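Local coordinates for bifunctional protein PutA (Bdellovibrio bacteriovorus, PDB 5UR2) that probably oxidises proline to glutamate in two steps, pairing a flavin-dependent proline dehydrogenase with an NAD+-dependent L-glutamate gamma-semialdehyde dehydrogenase, at residues F268-Q273 with K284-F289; G676-I681 with G689-L694; Q891-A896 with E920-G925; D212-I217 with N814-M819. All blocks are in the same frame, centred on the assembly; numbering follows the deposited sequence.

Contact 1. Residues F268-Q273 with K284-F289. With P5F (N-propargylglycine-modified flavin adenine dinucleotide), chain F.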
# COMPACT_ATOMS: atom_id res chain seq x y z
N PHE B 268 -24.24 57.52 -3.25
CA PHE B 268 -23.46 56.39 -2.75
C PHE B 268 -23.95 55.15 -3.48
O PHE B 268 -25.15 55.02 -3.77
CB PHE B 268 -23.64 56.20 -1.24
CG PHE B 268 -23.06 57.30 -0.39
CD1 PHE B 268 -21.77 57.76 -0.61
CD2 PHE B 268 -23.79 57.84 0.64
CE1 PHE B 268 -21.23 58.75 0.20
CE2 PHE B 268 -23.26 58.84 1.45
CZ PHE B 268 -21.98 59.29 1.23
N GLY B 269 -23.04 54.23 -3.77
CA GLY B 269 -23.41 53.00 -4.45
C GLY B 269 -22.70 51.80 -3.86
O GLY B 269 -21.62 51.89 -3.28
N ILE B 270 -23.34 50.64 -4.06
CA ILE B 270 -22.84 49.34 -3.61
C ILE B 270 -22.96 48.38 -4.79
O ILE B 270 -23.84 48.52 -5.65
CB ILE B 270 -23.63 48.83 -2.37
CG1 ILE B 270 -23.10 47.49 -1.82
CG2 ILE B 270 -25.09 48.66 -2.70
CD1 ILE B 270 -21.78 47.53 -1.10
N VAL B 271 -22.02 47.42 -4.85
CA VAL B 271 -22.01 46.41 -5.90
C VAL B 271 -22.73 45.15 -5.44
O VAL B 271 -22.54 44.69 -4.31
CB VAL B 271 -20.57 46.08 -6.33
CG1 VAL B 271 -20.57 44.87 -7.26
CG2 VAL B 271 -19.95 47.28 -7.05
N ILE B 272 -23.54 44.58 -6.33
CA ILE B 272 -24.12 43.26 -6.13
C ILE B 272 -23.68 42.37 -7.29
O ILE B 272 -23.71 42.79 -8.45
CB ILE B 272 -25.66 43.34 -6.03
CG1 ILE B 272 -26.08 43.99 -4.70
CG2 ILE B 272 -26.29 41.97 -6.18
CD1 ILE B 272 -25.71 43.17 -3.46
N GLN B 273 -23.27 41.13 -6.96
CA GLN B 273 -22.74 40.16 -7.93
C GLN B 273 -23.81 39.11 -8.24
O GLN B 273 -24.13 38.27 -7.40
CB GLN B 273 -21.48 39.48 -7.40
CG GLN B 273 -20.34 40.46 -7.07
CD GLN B 273 -19.57 40.08 -5.82
OE1 GLN B 273 -20.17 39.65 -4.83
NE2 GLN B 273 -18.25 40.25 -5.84
N LYS B 284 -33.52 42.22 -3.09
CA LYS B 284 -34.79 42.52 -2.47
C LYS B 284 -34.59 43.18 -1.12
O LYS B 284 -35.31 44.11 -0.75
CB LYS B 284 -35.62 41.24 -2.34
CG LYS B 284 -36.08 40.70 -3.71
CD LYS B 284 -36.49 39.24 -3.68
CE LYS B 284 -37.95 39.10 -3.25
NZ LYS B 284 -38.15 38.69 -1.84
N SER B 285 -33.58 42.72 -0.38
CA SER B 285 -33.34 43.24 0.96
C SER B 285 -32.82 44.68 0.90
O SER B 285 -33.26 45.54 1.67
CB SER B 285 -32.36 42.30 1.68
OG SER B 285 -32.04 42.79 2.95
N LEU B 286 -31.93 44.98 -0.05
CA LEU B 286 -31.47 46.35 -0.24
C LEU B 286 -32.59 47.29 -0.70
O LEU B 286 -32.56 48.48 -0.39
CB LEU B 286 -30.31 46.38 -1.24
CG LEU B 286 -28.95 45.90 -0.72
CD1 LEU B 286 -27.99 45.65 -1.89
CD2 LEU B 286 -28.36 46.94 0.20
N THR B 287 -33.56 46.78 -1.47
CA THR B 287 -34.67 47.64 -1.89
C THR B 287 -35.55 48.03 -0.70
O THR B 287 -35.90 49.21 -0.55
CB THR B 287 -35.51 46.94 -2.98
OG1 THR B 287 -34.69 46.65 -4.12
CG2 THR B 287 -36.66 47.83 -3.44
N GLU B 288 -35.89 47.07 0.16
CA GLU B 288 -36.64 47.40 1.37
C GLU B 288 -35.88 48.43 2.20
O GLU B 288 -36.47 49.40 2.68
CB GLU B 288 -36.88 46.15 2.23
CG GLU B 288 -37.71 45.09 1.54
CD GLU B 288 -39.06 45.62 1.10
OE1 GLU B 288 -39.94 45.80 1.98
OE2 GLU B 288 -39.25 45.87 -0.12
N PHE B 289 -34.57 48.25 2.32
CA PHE B 289 -33.76 49.19 3.08
C PHE B 289 -33.77 50.58 2.44
O PHE B 289 -33.91 51.58 3.15
CB PHE B 289 -32.33 48.65 3.20
CG PHE B 289 -31.36 49.66 3.67
CD1 PHE B 289 -31.34 50.03 4.99
CD2 PHE B 289 -30.50 50.27 2.78
CE1 PHE B 289 -30.45 50.98 5.43
CE2 PHE B 289 -29.62 51.21 3.21
CZ PHE B 289 -29.59 51.58 4.53
PA P5F F . -20.22 37.67 -19.51
O1A P5F F . -21.67 37.79 -20.10
O2A P5F F . -19.25 36.92 -20.28
O5B P5F F . -20.12 36.97 -18.18
C5B P5F F . -18.93 36.42 -17.63
C4B P5F F . -19.18 36.13 -16.14
O4B P5F F . -20.01 35.02 -15.92
C3B P5F F . -17.98 35.86 -15.29
O3B P5F F . -17.29 37.01 -14.96
C2B P5F F . -18.56 35.19 -14.11
O2B P5F F . -19.08 36.15 -13.25
C1B P5F F . -19.68 34.41 -14.70
N9A P5F F . -19.37 33.03 -14.97
C8A P5F F . -18.36 32.52 -15.77
N7A P5F F . -18.44 31.18 -15.76
C5A P5F F . -19.51 30.77 -14.97
C6A P5F F . -20.04 29.54 -14.59
N6A P5F F . -19.47 28.32 -15.07
N1A P5F F . -21.10 29.49 -13.76
C2A P5F F . -21.68 30.61 -13.29
N3A P5F F . -21.16 31.83 -13.62
C4A P5F F . -20.11 31.95 -14.44
N1 P5F F . -16.91 42.08 -10.23
C2 P5F F . -17.04 41.88 -8.81
O2 P5F F . -17.20 40.60 -8.34
N3 P5F F . -17.01 42.99 -7.90
C4 P5F F . -16.85 44.33 -8.35
O4 P5F F . -16.83 45.37 -7.41
C4X P5F F . -16.71 44.54 -9.85
N5 P5F F . -16.41 45.85 -10.42
C5X P5F F . -16.72 46.03 -11.85
C6 P5F F . -16.99 47.40 -12.39
C7 P5F F . -17.37 47.56 -13.74
C7M P5F F . -17.64 48.95 -14.28
C8 P5F F . -17.52 46.43 -14.60
C8M P5F F . -17.94 46.56 -16.04
C9 P5F F . -17.28 45.13 -14.09
C9A P5F F . -16.87 44.95 -12.67
N10 P5F F . -16.64 43.60 -12.15
C10 P5F F . -16.74 43.44 -10.72
C1' P5F F . -16.50 42.41 -13.02
C2' P5F F . -17.85 41.83 -13.44
O2' P5F F . -18.46 41.29 -12.34
C3' P5F F . -17.79 40.78 -14.55
O3' P5F F . -17.06 39.70 -14.09
C4' P5F F . -17.15 41.25 -15.85
O4' P5F F . -17.37 42.61 -15.95
C5' P5F F . -17.56 40.46 -17.11
O5' P5F F . -18.93 40.12 -17.15
P P5F F . -19.89 40.19 -18.46
O1P P5F F . -21.42 40.45 -18.24
O2P P5F F . -19.08 41.23 -19.33
O3P P5F F . -19.39 38.90 -19.33
C21 P5F F . -14.00 45.98 -9.41
C22 P5F F . -15.26 46.02 -9.89
C23 P5F F . -13.72 45.86 -7.90
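I270, I272 and L286 form the apolar part of this contact. L286 points from helix 279-293 toward strand 268-273, and its CD1 does all the touching. I272 and L286 meet tip to tip, with I272 CD1 3.7 Å from L286 CD1. In I272 the CG1 branch is anti to the carbonyl carbon (chi1 -71°), which sets this branch, with CD1 at its end, against L286. I270 is a looser neighbour: its CG2 is 4.3 Å from L286 CD1. F253 and T254 of helix 246-257 touch I270 and L286 respectively and extend this buried layer.

The polar contact lies on the flavin side of the strand. Q273 NE2 donates to O2 of the modified flavin at 2.7 Å, with an N-H...O angle of 158°. The chain of Q273 bends at chi2 (141°) on its way to that oxygen. NE2 also donates to E241 O, so two bonds hold the amide.

V271 makes a van der Waals contact with the pyrimidine part of the flavin. Its CG2 is 3.7 Å from O4 of the cofactor, and its CG1 is 3.9 Å from the cofactor atom C4.

Strand 268-273 thus packs on its helix with one face and lines the flavin pocket with the other. Strand and helix are the first two elements of a beta-alpha-beta unit, completed by strand 298-302, of the TIM-type barrel of the proline dehydrogenase.

Contact 2. Residues G676-I681 with G689-L694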
# COMPACT_ATOMS: atom_id res chain seq x y z
N GLY B 676 -12.43 15.16 28.48
CA GLY B 676 -13.53 15.17 27.54
C GLY B 676 -13.43 14.05 26.52
O GLY B 676 -14.43 13.42 26.18
N LEU B 677 -12.21 13.77 26.03
CA LEU B 677 -12.04 12.66 25.09
C LEU B 677 -12.44 11.33 25.71
O LEU B 677 -13.14 10.52 25.08
CB LEU B 677 -10.60 12.59 24.56
CG LEU B 677 -10.29 11.39 23.64
CD1 LEU B 677 -11.07 11.43 22.32
CD2 LEU B 677 -8.79 11.28 23.34
N MET B 678 -12.02 11.09 26.96
CA MET B 678 -12.35 9.82 27.61
C MET B 678 -13.86 9.65 27.79
O MET B 678 -14.40 8.55 27.61
CB MET B 678 -11.63 9.73 28.96
CG MET B 678 -11.79 8.38 29.65
SD MET B 678 -11.16 7.04 28.66
CE MET B 678 -11.94 5.63 29.43
N LYS B 679 -14.56 10.74 28.13
CA LYS B 679 -16.01 10.66 28.32
C LYS B 679 -16.71 10.32 27.01
O LYS B 679 -17.73 9.60 27.01
CB LYS B 679 -16.53 11.99 28.89
CG LYS B 679 -16.19 12.16 30.37
CD LYS B 679 -16.72 10.95 31.15
CE LYS B 679 -16.09 10.81 32.53
NZ LYS B 679 -16.33 9.42 33.08
N MET B 680 -16.21 10.85 25.90
CA MET B 680 -16.78 10.54 24.60
C MET B 680 -16.45 9.10 24.20
O MET B 680 -17.29 8.40 23.63
CB MET B 680 -16.26 11.52 23.54
CG MET B 680 -16.60 12.99 23.80
SD MET B 680 -16.21 14.10 22.43
CE MET B 680 -14.42 14.16 22.44
N ILE B 681 -15.24 8.65 24.54
CA ILE B 681 -14.88 7.26 24.29
C ILE B 681 -15.82 6.33 25.04
O ILE B 681 -16.36 5.38 24.46
CB ILE B 681 -13.40 7.02 24.67
CG1 ILE B 681 -12.47 7.54 23.56
CG2 ILE B 681 -13.12 5.55 24.98
CD1 ILE B 681 -11.05 7.70 24.00
N GLY B 689 -11.65 -1.22 29.69
CA GLY B 689 -10.26 -1.61 29.60
C GLY B 689 -9.63 -1.46 28.23
O GLY B 689 -8.40 -1.49 28.13
N VAL B 690 -10.42 -1.29 27.16
CA VAL B 690 -9.84 -1.12 25.83
C VAL B 690 -9.03 0.16 25.77
O VAL B 690 -7.91 0.19 25.24
CB VAL B 690 -10.94 -1.17 24.75
CG1 VAL B 690 -10.37 -0.85 23.35
CG2 VAL B 690 -11.61 -2.57 24.74
N ILE B 691 -9.55 1.23 26.38
CA ILE B 691 -8.86 2.51 26.48
C ILE B 691 -8.90 2.94 27.94
O ILE B 691 -9.96 2.93 28.56
CB ILE B 691 -9.51 3.57 25.56
CG1 ILE B 691 -9.32 3.16 24.09
CG2 ILE B 691 -8.92 4.94 25.78
CD1 ILE B 691 -10.24 3.84 23.11
N ASN B 692 -7.74 3.26 28.51
CA ASN B 692 -7.65 3.67 29.90
C ASN B 692 -7.04 5.06 30.00
O ASN B 692 -6.12 5.41 29.26
CB ASN B 692 -6.85 2.67 30.73
CG ASN B 692 -7.42 1.27 30.63
OD1 ASN B 692 -8.30 0.89 31.41
ND2 ASN B 692 -6.97 0.51 29.63
N PHE B 693 -7.56 5.85 30.94
CA PHE B 693 -7.26 7.27 31.09
C PHE B 693 -6.41 7.46 32.34
O PHE B 693 -6.91 7.33 33.46
CB PHE B 693 -8.55 8.06 31.18
CG PHE B 693 -8.35 9.55 31.30
CD1 PHE B 693 -7.79 10.27 30.26
CD2 PHE B 693 -8.78 10.22 32.43
CE1 PHE B 693 -7.66 11.65 30.35
CE2 PHE B 693 -8.65 11.60 32.54
CZ PHE B 693 -8.08 12.32 31.51
N LEU B 694 -5.13 7.80 32.14
CA LEU B 694 -4.13 7.79 33.21
C LEU B 694 -3.45 9.15 33.30
O LEU B 694 -2.28 9.30 32.94
CB LEU B 694 -3.09 6.69 32.95
CG LEU B 694 -2.09 6.46 34.09
CD1 LEU B 694 -2.76 5.76 35.27
CD2 LEU B 694 -0.89 5.67 33.62
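M678 lies over one face of the F693 ring, with M678 CB 4.0 Å from F693 CG. The two side chains slide past each other in opposite directions, and M678 CG reaches F693 CB at 3.6 Å. V497 and V500 of strand 495-501 also touch F693. The other flat group is the amide of N692, a residue that leaves the strand on the side away from the helix. N692 ND2 donates to G689 O at 2.9 Å, from above the carbonyl plane and 50° out of it. ND2 also donates to V662 O, and OD1 accepts from N502 N. These three bonds should fix the rotation of the buried amide.

The contact belongs to a beta-alpha-beta unit of the Rossmann-like part of the aldehyde dehydrogenase. Helix 671-684 joins the parallel strands 661-665 and 691-693. The short helix and strand segments run roughly antiparallel, at 146°, with their axes 9.4 Å apart.

M678 has CG anti to the backbone N (chi1 -174°) and then bends at chi2. It therefore passes along F693 and brings its methyl CE to 3.5 Å from I691 O. One turn further on, I681 crosses I691 at about a right angle. Each uses two branches: I681 CG2 is 3.8 Å from I691 CD1, and I681 CD1 is 3.9 Å from I691 CG2. M664 of strand 661-665 touches M678, I681 and I691 and closes this buried apolar layer on the neighbouring strand.

Contact 3. Residues Q891-A896 with E920-G925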
# COMPACT_ATOMS: atom_id res chain seq x y z
N GLN B 891 23.06 29.48 -0.81
CA GLN B 891 23.25 29.71 0.62
C GLN B 891 21.95 29.52 1.38
O GLN B 891 21.96 29.05 2.53
CB GLN B 891 23.82 31.11 0.87
CG GLN B 891 24.24 31.34 2.32
CD GLN B 891 24.77 32.74 2.59
OE1 GLN B 891 24.46 33.69 1.87
NE2 GLN B 891 25.58 32.87 3.63
N ALA B 892 20.82 29.88 0.77
CA ALA B 892 19.53 29.74 1.44
C ALA B 892 19.25 28.28 1.76
O ALA B 892 18.80 27.95 2.86
CB ALA B 892 18.42 30.32 0.57
N LEU B 893 19.54 27.39 0.81
CA LEU B 893 19.33 25.97 1.04
C LEU B 893 20.32 25.44 2.07
O LEU B 893 19.93 24.69 2.98
CB LEU B 893 19.42 25.23 -0.29
CG LEU B 893 18.14 25.46 -1.12
CD1 LEU B 893 18.26 25.02 -2.58
CD2 LEU B 893 17.02 24.74 -0.45
N ASP B 894 21.60 25.85 1.97
CA ASP B 894 22.61 25.42 2.94
C ASP B 894 22.19 25.77 4.36
O ASP B 894 22.26 24.93 5.27
CB ASP B 894 23.97 26.07 2.64
CG ASP B 894 24.64 25.52 1.39
OD1 ASP B 894 24.25 24.44 0.90
OD2 ASP B 894 25.59 26.18 0.91
N ILE B 895 21.76 27.01 4.57
CA ILE B 895 21.28 27.42 5.88
C ILE B 895 20.04 26.63 6.27
O ILE B 895 19.93 26.14 7.40
CB ILE B 895 21.03 28.94 5.92
CG1 ILE B 895 22.36 29.68 5.80
CG2 ILE B 895 20.28 29.33 7.19
CD1 ILE B 895 22.20 31.16 5.61
N ALA B 896 19.11 26.46 5.33
CA ALA B 896 17.88 25.76 5.67
C ALA B 896 18.17 24.33 6.11
O ALA B 896 17.49 23.81 7.00
CB ALA B 896 16.90 25.77 4.49
N GLU B 920 14.01 19.24 -4.65
CA GLU B 920 15.00 18.17 -4.66
C GLU B 920 16.05 18.30 -3.56
O GLU B 920 16.74 17.31 -3.29
CB GLU B 920 15.73 18.11 -6.02
CG GLU B 920 14.84 17.65 -7.18
N GLU B 921 16.22 19.48 -2.95
CA GLU B 921 17.34 19.70 -2.04
C GLU B 921 16.97 20.10 -0.62
O GLU B 921 17.82 19.98 0.27
CB GLU B 921 18.29 20.78 -2.60
CG GLU B 921 18.89 20.46 -3.95
CD GLU B 921 19.66 21.64 -4.52
OE1 GLU B 921 20.38 22.31 -3.74
OE2 GLU B 921 19.53 21.93 -5.73
N LEU B 922 15.76 20.60 -0.37
CA LEU B 922 15.40 20.97 0.99
C LEU B 922 15.08 19.71 1.77
O LEU B 922 14.17 18.97 1.39
CB LEU B 922 14.22 21.94 1.00
CG LEU B 922 13.84 22.47 2.38
CD1 LEU B 922 15.05 23.14 3.03
CD2 LEU B 922 12.68 23.45 2.26
N GLU B 923 15.81 19.47 2.87
CA GLU B 923 15.68 18.22 3.63
C GLU B 923 14.61 18.37 4.72
O GLU B 923 14.90 18.67 5.88
CB GLU B 923 17.04 17.83 4.22
CG GLU B 923 18.10 17.51 3.15
CD GLU B 923 19.54 17.56 3.67
OE1 GLU B 923 19.75 17.99 4.83
OE2 GLU B 923 20.46 17.15 2.93
N VAL B 924 13.35 18.15 4.33
CA VAL B 924 12.22 18.21 5.25
C VAL B 924 11.20 17.12 4.90
O VAL B 924 11.14 16.63 3.77
CB VAL B 924 11.51 19.59 5.24
CG1 VAL B 924 12.43 20.69 5.79
CG2 VAL B 924 11.02 19.93 3.81
N GLY B 925 10.39 16.75 5.89
CA GLY B 925 9.35 15.76 5.64
C GLY B 925 8.09 16.34 5.06
O GLY B 925 7.33 15.63 4.39
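L893 and A896 of helix 889-896 pack on the end of helix 912-921 and the loop after it. Both helices belong to the alpha/beta fold of the aldehyde dehydrogenase, and this loop leads into strand 926-929, where the backbone of G925 bonds to A902 of the same chain and to the second subunit.

E921 comes first. Its extended chain crosses L893 at about a right angle, and E921 OE1 is 3.6 Å from L893 CD1. The carboxylate has its charge partner elsewhere: OE2 forms a salt bridge with R917.

L922 follows, as the first residue to leave the helix. With chi1 at -175° it turns CG away from its own N and sends CD1 to A896. L922 CD1 is 3.5 Å from A896 CB. L922 CB is also 4.2 Å from L893 CD2, a looser apolar contact.

E923 is the centre of an inverse gamma turn, with a weak bond of 3.2 Å from V924 N to L922 O. The N897 amide, just past the first helix, holds the backbone on both sides of L922: N897 ND2 donates to E921 O, and N897 OD1 accepts from E923 N.

Contact 4. Residues D212-I217 with N814-M819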
# COMPACT_ATOMS: atom_id res chain seq x y z
N ASP B 212 -18.85 42.31 15.24
CA ASP B 212 -19.27 43.68 15.55
C ASP B 212 -18.08 44.62 15.62
O ASP B 212 -18.15 45.76 15.16
CB ASP B 212 -20.05 43.74 16.87
CG ASP B 212 -21.37 43.01 16.82
OD1 ASP B 212 -21.89 42.75 15.72
OD2 ASP B 212 -21.93 42.75 17.91
N GLU B 213 -16.97 44.17 16.21
CA GLU B 213 -15.80 45.03 16.29
C GLU B 213 -15.24 45.34 14.90
O GLU B 213 -14.95 46.49 14.58
CB GLU B 213 -14.74 44.37 17.17
CG GLU B 213 -13.52 45.25 17.36
CD GLU B 213 -12.59 44.73 18.42
OE1 GLU B 213 -11.46 45.25 18.52
OE2 GLU B 213 -12.99 43.80 19.17
N SER B 214 -15.13 44.30 14.05
CA SER B 214 -14.63 44.49 12.69
C SER B 214 -15.52 45.44 11.91
O SER B 214 -15.03 46.34 11.21
CB SER B 214 -14.56 43.15 11.96
OG SER B 214 -13.62 42.28 12.58
N LYS B 215 -16.84 45.27 12.03
CA LYS B 215 -17.78 46.12 11.32
C LYS B 215 -17.66 47.58 11.75
O LYS B 215 -17.70 48.49 10.91
CB LYS B 215 -19.21 45.62 11.53
CG LYS B 215 -20.27 46.53 10.96
CD LYS B 215 -21.60 45.78 10.79
CE LYS B 215 -22.16 45.26 12.10
NZ LYS B 215 -23.57 44.82 11.87
N LYS B 216 -17.51 47.82 13.06
CA LYS B 216 -17.34 49.19 13.55
C LYS B 216 -16.06 49.81 13.00
O LYS B 216 -16.05 50.98 12.61
CB LYS B 216 -17.35 49.23 15.07
CG LYS B 216 -16.99 50.61 15.65
CD LYS B 216 -16.92 50.58 17.17
CE LYS B 216 -15.82 51.49 17.70
NZ LYS B 216 -16.00 52.91 17.28
N ILE B 217 -14.97 49.04 12.97
CA ILE B 217 -13.71 49.59 12.46
C ILE B 217 -13.82 49.90 10.97
O ILE B 217 -13.38 50.96 10.51
CB ILE B 217 -12.53 48.64 12.76
CG1 ILE B 217 -12.26 48.59 14.26
CG2 ILE B 217 -11.27 49.05 11.99
CD1 ILE B 217 -11.27 47.50 14.68
N ASN B 814 -11.29 35.95 23.82
CA ASN B 814 -11.66 37.11 23.00
C ASN B 814 -11.56 36.76 21.52
O ASN B 814 -10.47 36.42 21.05
CB ASN B 814 -10.74 38.28 23.35
CG ASN B 814 -11.13 39.58 22.64
OD1 ASN B 814 -11.69 39.57 21.54
ND2 ASN B 814 -10.82 40.71 23.27
N PRO B 815 -12.65 36.85 20.75
CA PRO B 815 -12.59 36.46 19.33
C PRO B 815 -11.65 37.32 18.50
O PRO B 815 -11.32 36.92 17.37
CB PRO B 815 -14.04 36.60 18.85
CG PRO B 815 -14.63 37.64 19.78
CD PRO B 815 -13.97 37.38 21.12
N LYS B 816 -11.21 38.47 18.99
CA LYS B 816 -10.27 39.31 18.25
C LYS B 816 -8.82 38.88 18.42
O LYS B 816 -7.93 39.50 17.84
CB LYS B 816 -10.44 40.78 18.69
CG LYS B 816 -9.97 41.81 17.67
CD LYS B 816 -10.83 41.80 16.41
CE LYS B 816 -10.29 42.75 15.35
NZ LYS B 816 -9.00 42.26 14.78
N ALA B 817 -8.54 37.85 19.22
CA ALA B 817 -7.16 37.44 19.42
C ALA B 817 -6.58 36.88 18.13
O ALA B 817 -7.14 35.95 17.54
CB ALA B 817 -7.08 36.39 20.53
N TYR B 818 -5.46 37.45 17.65
CA TYR B 818 -4.67 36.72 16.67
C TYR B 818 -3.80 35.68 17.37
O TYR B 818 -3.82 34.51 17.01
CB TYR B 818 -3.81 37.66 15.82
CG TYR B 818 -3.18 36.98 14.63
CD1 TYR B 818 -2.01 36.22 14.76
CD2 TYR B 818 -3.75 37.08 13.37
CE1 TYR B 818 -1.43 35.60 13.65
CE2 TYR B 818 -3.19 36.47 12.27
CZ TYR B 818 -2.05 35.73 12.40
OH TYR B 818 -1.52 35.13 11.27
N MET B 819 -3.05 36.10 18.38
CA MET B 819 -2.40 35.15 19.27
C MET B 819 -2.86 35.38 20.71
O MET B 819 -3.23 36.50 21.09
CB MET B 819 -0.87 35.21 19.16
CG MET B 819 -0.26 36.57 19.07
SD MET B 819 1.53 36.50 18.77
CE MET B 819 2.13 36.03 20.38
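E213 and K816 cross at about a right angle, joining the two enzyme domains. E213 lies on helix 211-232 of the proline dehydrogenase barrel. K816 lies in a type I beta turn, N814 to A817, of the aldehyde dehydrogenase.

The E213 carboxylate meets the methylenes of K816. K816 CD is 4.0 Å from E213 CD. The two oxygens stand nearly equally far from the next methylene: E213 OE1 is 3.8 Å and E213 OE2 is 3.9 Å from K816 CG. E213 is stretched out from the first torsion (chi1 -177°) to the carboxylate.

K816 bends at chi2 and chi4, and its ammonium group does not pair with E213. K816 NZ stays 5.4 Å from E213 OE1, too far for a salt bridge, although the opposite charges may still attract weakly. NZ instead forms a salt bridge with E808 and a hydrogen bond to Q205 O. It thus ties its own domain to the loop before the barrel helix.

S214 lies near the far end of the lysine, with S214 OG 4.4 Å from K816 CE. Its hydroxyl has K207 O as its main partner, and A210 O is a second one. Within the beta turn the N814 side chain makes an Asx turn: K816 N donates to N814 OD1 at 2.8 Å, with an N-H...O angle of 165°.

How the contacts relate
Contacts 1 and 2 are wholly buried at their touching residues; contacts 3 and 4 each have a partly exposed glutamate at the edge. Contacts 1 and 2 each pack a helix on a strand of its own beta-alpha-beta unit. One lies in the proline dehydrogenase barrel and the other in the aldehyde dehydrogenase, about 53 Å apart between centres. Both are apolar, and contact 1 also reaches the flavin. Contact 3 shares the aldehyde dehydrogenase with contact 2. It packs a helix on a helix end and loop, with the second subunit nearby. Contact 4 alone joins the two domains. It sets a carboxylate on lysine methylenes, and contacts 1 and 2 fall within the chain loop it closes.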